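PDB 5MRU: tetracycline Repressor, class A from Pseudomonas sp., which represses the tetracycline resistance gene tetA by binding its operator through a helix-turn-helix, and loses affinity for that DNA when tetracycline binds. Local coordinates for the interface of chains A and B. Numbering follows the deposited sequence. Chains: chain A/B, Tetracycline Repressor, class A.

Contact 1: the interface of chains A and B. Residues chain A 97, 101, 142-143, 146; chain B 142-143, 146-147.
A:Gly143 and B:Gly143 face each other where helix 127-153 of one subunit crosses the same helix of the other, their CA atoms 3.5 Å apart. With no side chain on either residue, the two backbones can come this close, and the leucines and valines pack beside the crossing.

Most of that packing is aliphatic. A:Leu146 and B:Leu146 reach toward each other tip to tip, and the CD2 methyl of one lies 3.6 Å from the CD2 methyl of the other. In each leucine CG stands anti to the backbone N (chi1 -170°), which carries the branched end across to the partner helix. The same methyl of A:Leu146 also meets CG1 of B:Val142 at 3.8 Å, the two side chains crossing at about a right angle, and A:Val142 CG1 repeats this with B:Leu146. A:Ala101, in the loop after helix 96-100, closes over the far side of B:Leu146: its CB is 3.6 Å from CD2, and a methyl group is small enough to let the loop lie near the leucine.

Polar character enters with B:Glu147, whose carboxylate passes beside apolar groups of chain A. A bend at chi2 (-107°) turns the carboxylate toward chain A, where its oxygens meet different neighbours. OE1 lies 3.6 Å from CA of A:Ala101, while OE2 lies 3.6 Å from the CG2 methyl of A:Val142.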
loop_
_atom_site.group_PDB
_atom_site.type_symbol
_atom_site.label_atom_id
_atom_site.label_comp_id
_atom_site.label_asym_id
_atom_site.label_seq_id
_atom_site.Cartn_x
_atom_site.Cartn_y
_atom_site.Cartn_z
ATOM N N ALA A 97 -2.113 -7.161 -4.015
ATOM C CA ALA A 97 -2.075 -6.265 -2.850
ATOM C C ALA A 97 -3.274 -5.344 -2.853
ATOM O O ALA A 97 -3.795 -4.992 -1.811
ATOM C CB ALA A 97 -0.796 -5.444 -2.840
ATOM N N ALA A 101 -6.500 -4.766 0.066
ATOM C CA ALA A 101 -6.701 -3.492 0.742
ATOM C C ALA A 101 -8.141 -3.319 1.144
ATOM O O ALA A 101 -9.049 -3.594 0.361
ATOM C CB ALA A 101 -6.285 -2.356 -0.171
ATOM N N VAL A 142 1.608 -4.460 2.279
ATOM C CA VAL A 142 0.641 -4.109 1.240
ATOM C C VAL A 142 1.243 -2.941 0.433
ATOM O O VAL A 142 1.279 -2.955 -0.809
ATOM C CB VAL A 142 -0.713 -3.745 1.896
ATOM C CG1 VAL A 142 -1.694 -3.233 0.894
ATOM C CG2 VAL A 142 -1.314 -4.955 2.573
ATOM N N GLY A 143 1.773 -1.950 1.152
ATOM C CA GLY A 143 2.417 -0.815 0.509
ATOM C C GLY A 143 3.522 -1.316 -0.404
ATOM O O GLY A 143 3.502 -1.030 -1.612
ATOM N N LEU A 146 2.189 -3.356 -3.365
ATOM C CA LEU A 146 1.477 -2.497 -4.295
ATOM C C LEU A 146 2.452 -1.770 -5.204
ATOM O O LEU A 146 2.224 -1.682 -6.386
ATOM C CB LEU A 146 0.633 -1.466 -3.559
ATOM C CG LEU A 146 -0.348 -0.643 -4.395
ATOM C CD1 LEU A 146 -1.552 -1.468 -4.774
ATOM C CD2 LEU A 146 -0.786 0.554 -3.581
ATOM N N VAL B 142 1.874 4.538 1.890
ATOM C CA VAL B 142 1.030 4.147 0.761
ATOM C C VAL B 142 0.150 2.972 1.236
ATOM O O VAL B 142 -1.078 2.959 1.049
ATOM C CB VAL B 142 1.924 3.772 -0.447
ATOM C CG1 VAL B 142 1.122 3.220 -1.578
ATOM C CG2 VAL B 142 2.675 4.985 -0.944
ATOM N N GLY B 143 0.781 2.007 1.906
ATOM C CA GLY B 143 0.055 0.870 2.451
ATOM C C GLY B 143 -1.050 1.371 3.364
ATOM O O GLY B 143 -2.230 1.059 3.136
ATOM N N LEU B 146 -3.763 3.321 1.481
ATOM C CA LEU B 146 -4.534 2.429 0.634
ATOM C C LEU B 146 -5.589 1.700 1.447
ATOM O O LEU B 146 -6.710 1.582 1.015
ATOM C CB LEU B 146 -3.641 1.399 -0.043
ATOM C CG LEU B 146 -4.273 0.540 -1.139
ATOM C CD1 LEU B 146 -4.447 1.334 -2.409
ATOM C CD2 LEU B 146 -3.373 -0.647 -1.399
ATOM N N GLU B 147 -5.237 1.205 2.619
ATOM C CA GLU B 147 -6.173 0.424 3.418
ATOM C C GLU B 147 -7.230 1.341 3.962
ATOM O O GLU B 147 -8.415 1.017 3.923
ATOM C CB GLU B 147 -5.476 -0.348 4.513
ATOM C CG GLU B 147 -4.513 -1.417 3.994
ATOM C CD GLU B 147 -5.063 -2.810 4.182
ATOM O OE1 GLU B 147 -6.304 -2.922 4.262
ATOM O OE2 GLU B 147 -4.270 -3.776 4.263
#

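Contact 2: the interface of chains A and B. Residues chain A 100-103, 138-139, 142; chain B 144, 147.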
loop_
_atom_site.group_PDB
_atom_site.type_symbol
_atom_site.label_atom_id
_atom_site.label_comp_id
_atom_site.label_asym_id
_atom_site.label_seq_id
_atom_site.Cartn_x
_atom_site.Cartn_y
_atom_site.Cartn_z
ATOM N N HIS A 100 -6.421 -6.912 -1.575
ATOM C CA HIS A 100 -6.425 -7.138 -0.122
ATOM C C HIS A 100 -6.789 -5.916 0.658
ATOM O O HIS A 100 -7.285 -5.999 1.777
ATOM C CB HIS A 100 -5.046 -7.553 0.335
ATOM C CG HIS A 100 -4.967 -7.758 1.790
ATOM N ND1 HIS A 100 -5.237 -8.970 2.374
ATOM C CD2 HIS A 100 -4.723 -6.898 2.802
ATOM C CE1 HIS A 100 -5.135 -8.863 3.686
ATOM N NE2 HIS A 100 -4.854 -7.604 3.976
ATOM N N ALA A 101 -6.500 -4.766 0.066
ATOM C CA ALA A 101 -6.701 -3.492 0.742
ATOM C C ALA A 101 -8.141 -3.319 1.144
ATOM O O ALA A 101 -9.049 -3.594 0.361
ATOM C CB ALA A 101 -6.285 -2.356 -0.171
ATOM N N GLY A 102 -8.352 -2.878 2.376
ATOM C CA GLY A 102 -9.680 -2.708 2.885
ATOM C C GLY A 102 -10.368 -3.979 3.316
ATOM O O GLY A 102 -11.471 -3.912 3.793
ATOM N N THR A 103 -9.752 -5.138 3.169
ATOM C CA THR A 103 -10.417 -6.346 3.627
ATOM C C THR A 103 -10.163 -6.442 5.111
ATOM O O THR A 103 -9.228 -5.843 5.628
ATOM C CB THR A 103 -9.953 -7.656 2.932
ATOM O OG1 THR A 103 -8.563 -7.900 3.179
ATOM C CG2 THR A 103 -10.225 -7.630 1.427
ATOM N N SER A 138 1.615 -5.242 8.364
ATOM C CA SER A 138 0.573 -5.340 7.362
ATOM C C SER A 138 0.523 -4.123 6.384
ATOM O O SER A 138 0.541 -4.264 5.144
ATOM C CB SER A 138 -0.737 -5.546 8.091
ATOM O OG SER A 138 -1.796 -5.555 7.192
ATOM N N TYR A 139 0.508 -2.926 6.940
ATOM C CA TYR A 139 0.489 -1.708 6.134
ATOM C C TYR A 139 1.727 -1.543 5.284
ATOM O O TYR A 139 1.623 -1.153 4.113
ATOM C CB TYR A 139 0.266 -0.514 7.020
ATOM C CG TYR A 139 -1.132 -0.490 7.550
ATOM C CD1 TYR A 139 -2.129 -1.318 7.010
ATOM C CD2 TYR A 139 -1.482 0.379 8.550
ATOM C CE1 TYR A 139 -3.427 -1.276 7.467
ATOM C CE2 TYR A 139 -2.780 0.434 9.023
ATOM C CZ TYR A 139 -3.745 -0.401 8.488
ATOM O OH TYR A 139 -5.043 -0.330 8.966
ATOM N N VAL A 142 1.608 -4.460 2.279
ATOM C CA VAL A 142 0.641 -4.109 1.240
ATOM C C VAL A 142 1.243 -2.941 0.433
ATOM O O VAL A 142 1.279 -2.955 -0.809
ATOM C CB VAL A 142 -0.713 -3.745 1.896
ATOM C CG1 VAL A 142 -1.694 -3.233 0.894
ATOM C CG2 VAL A 142 -1.314 -4.955 2.573
ATOM N N ALA B 144 -0.679 2.189 4.367
ATOM C CA ALA B 144 -1.663 2.625 5.368
ATOM C C ALA B 144 -2.833 3.367 4.693
ATOM O O ALA B 144 -3.999 3.070 4.957
ATOM C CB ALA B 144 -1.033 3.497 6.411
ATOM N N GLU B 147 -5.237 1.205 2.619
ATOM C CA GLU B 147 -6.173 0.424 3.418
ATOM C C GLU B 147 -7.230 1.341 3.962
ATOM O O GLU B 147 -8.415 1.017 3.923
ATOM C CB GLU B 147 -5.476 -0.348 4.513
ATOM C CG GLU B 147 -4.513 -1.417 3.994
ATOM C CD GLU B 147 -5.063 -2.810 4.182
ATOM O OE1 GLU B 147 -6.304 -2.922 4.262
ATOM O OE2 GLU B 147 -4.270 -3.776 4.263
HETATM O O HOH W 1 -4.171 -5.745 6.065
HETATM O O HOH W 2 -6.777 -5.344 5.276
#
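This patch belongs to the two-fold symmetric, helix-packed dimer interface of the TetR family, here completed by a loop of chain A; it brings a carboxylate of one chain up to the tetracycline and magnesium site of the other. B:Glu147 inserts into chain A, and OE1 accepts a hydrogen bond of 2.8 Å from the backbone N of A:Gly102. The bond is fairly straight (157° at H), but the N-H approaches from above the carboxylate plane, 45° out of it. Glycine suits this turn, where phi is positive.

Two waters extend the grip. Water 1 joins OE2 to the hydroxyl OG of A:Ser138, and water 2 joins OE1 to the carbonyl O of A:Thr103; the waters also contact each other at 2.8 Å. OE2 and water 1 lie in plane at the edge of A:His100, a magnesium-binding imidazole, with OE2 3.5 Å from CD2. A:Thr103 OG1 sits over one face of that ring and donates a hydrogen bond of 2.7 Å to the backbone O of A:His100.

A:Tyr139, its CG beside the backbone N (chi1 -71°), lays a flat ring against the aliphatic part of B:Glu147, CE1 to CG 3.6 Å, and against the helix backbone at B:Ala144, whose small side chain admits it. The site joins the end of helix 96-100 and its following loop to helix 127-153 of both chains, beside the effector pocket.

Contacts 1 and 2 are neighbouring parts of one dimer interface, their C-alpha centres about 5 Å apart. They share A:Ala101, A:Val142 and B:Glu147, and both are built on helix 127-153 of each chain together with the segment around helix 96-100 of chain A. Contact 1 lies at the helix crossing and is mainly aliphatic, whereas contact 2 extends toward the effector pocket and uses polar groups and water. The two-fold symmetry repeats both with the chains exchanged. Such continuity could let changes at the ligand and magnesium site be felt at the subunit joint, although the structure alone does not show this.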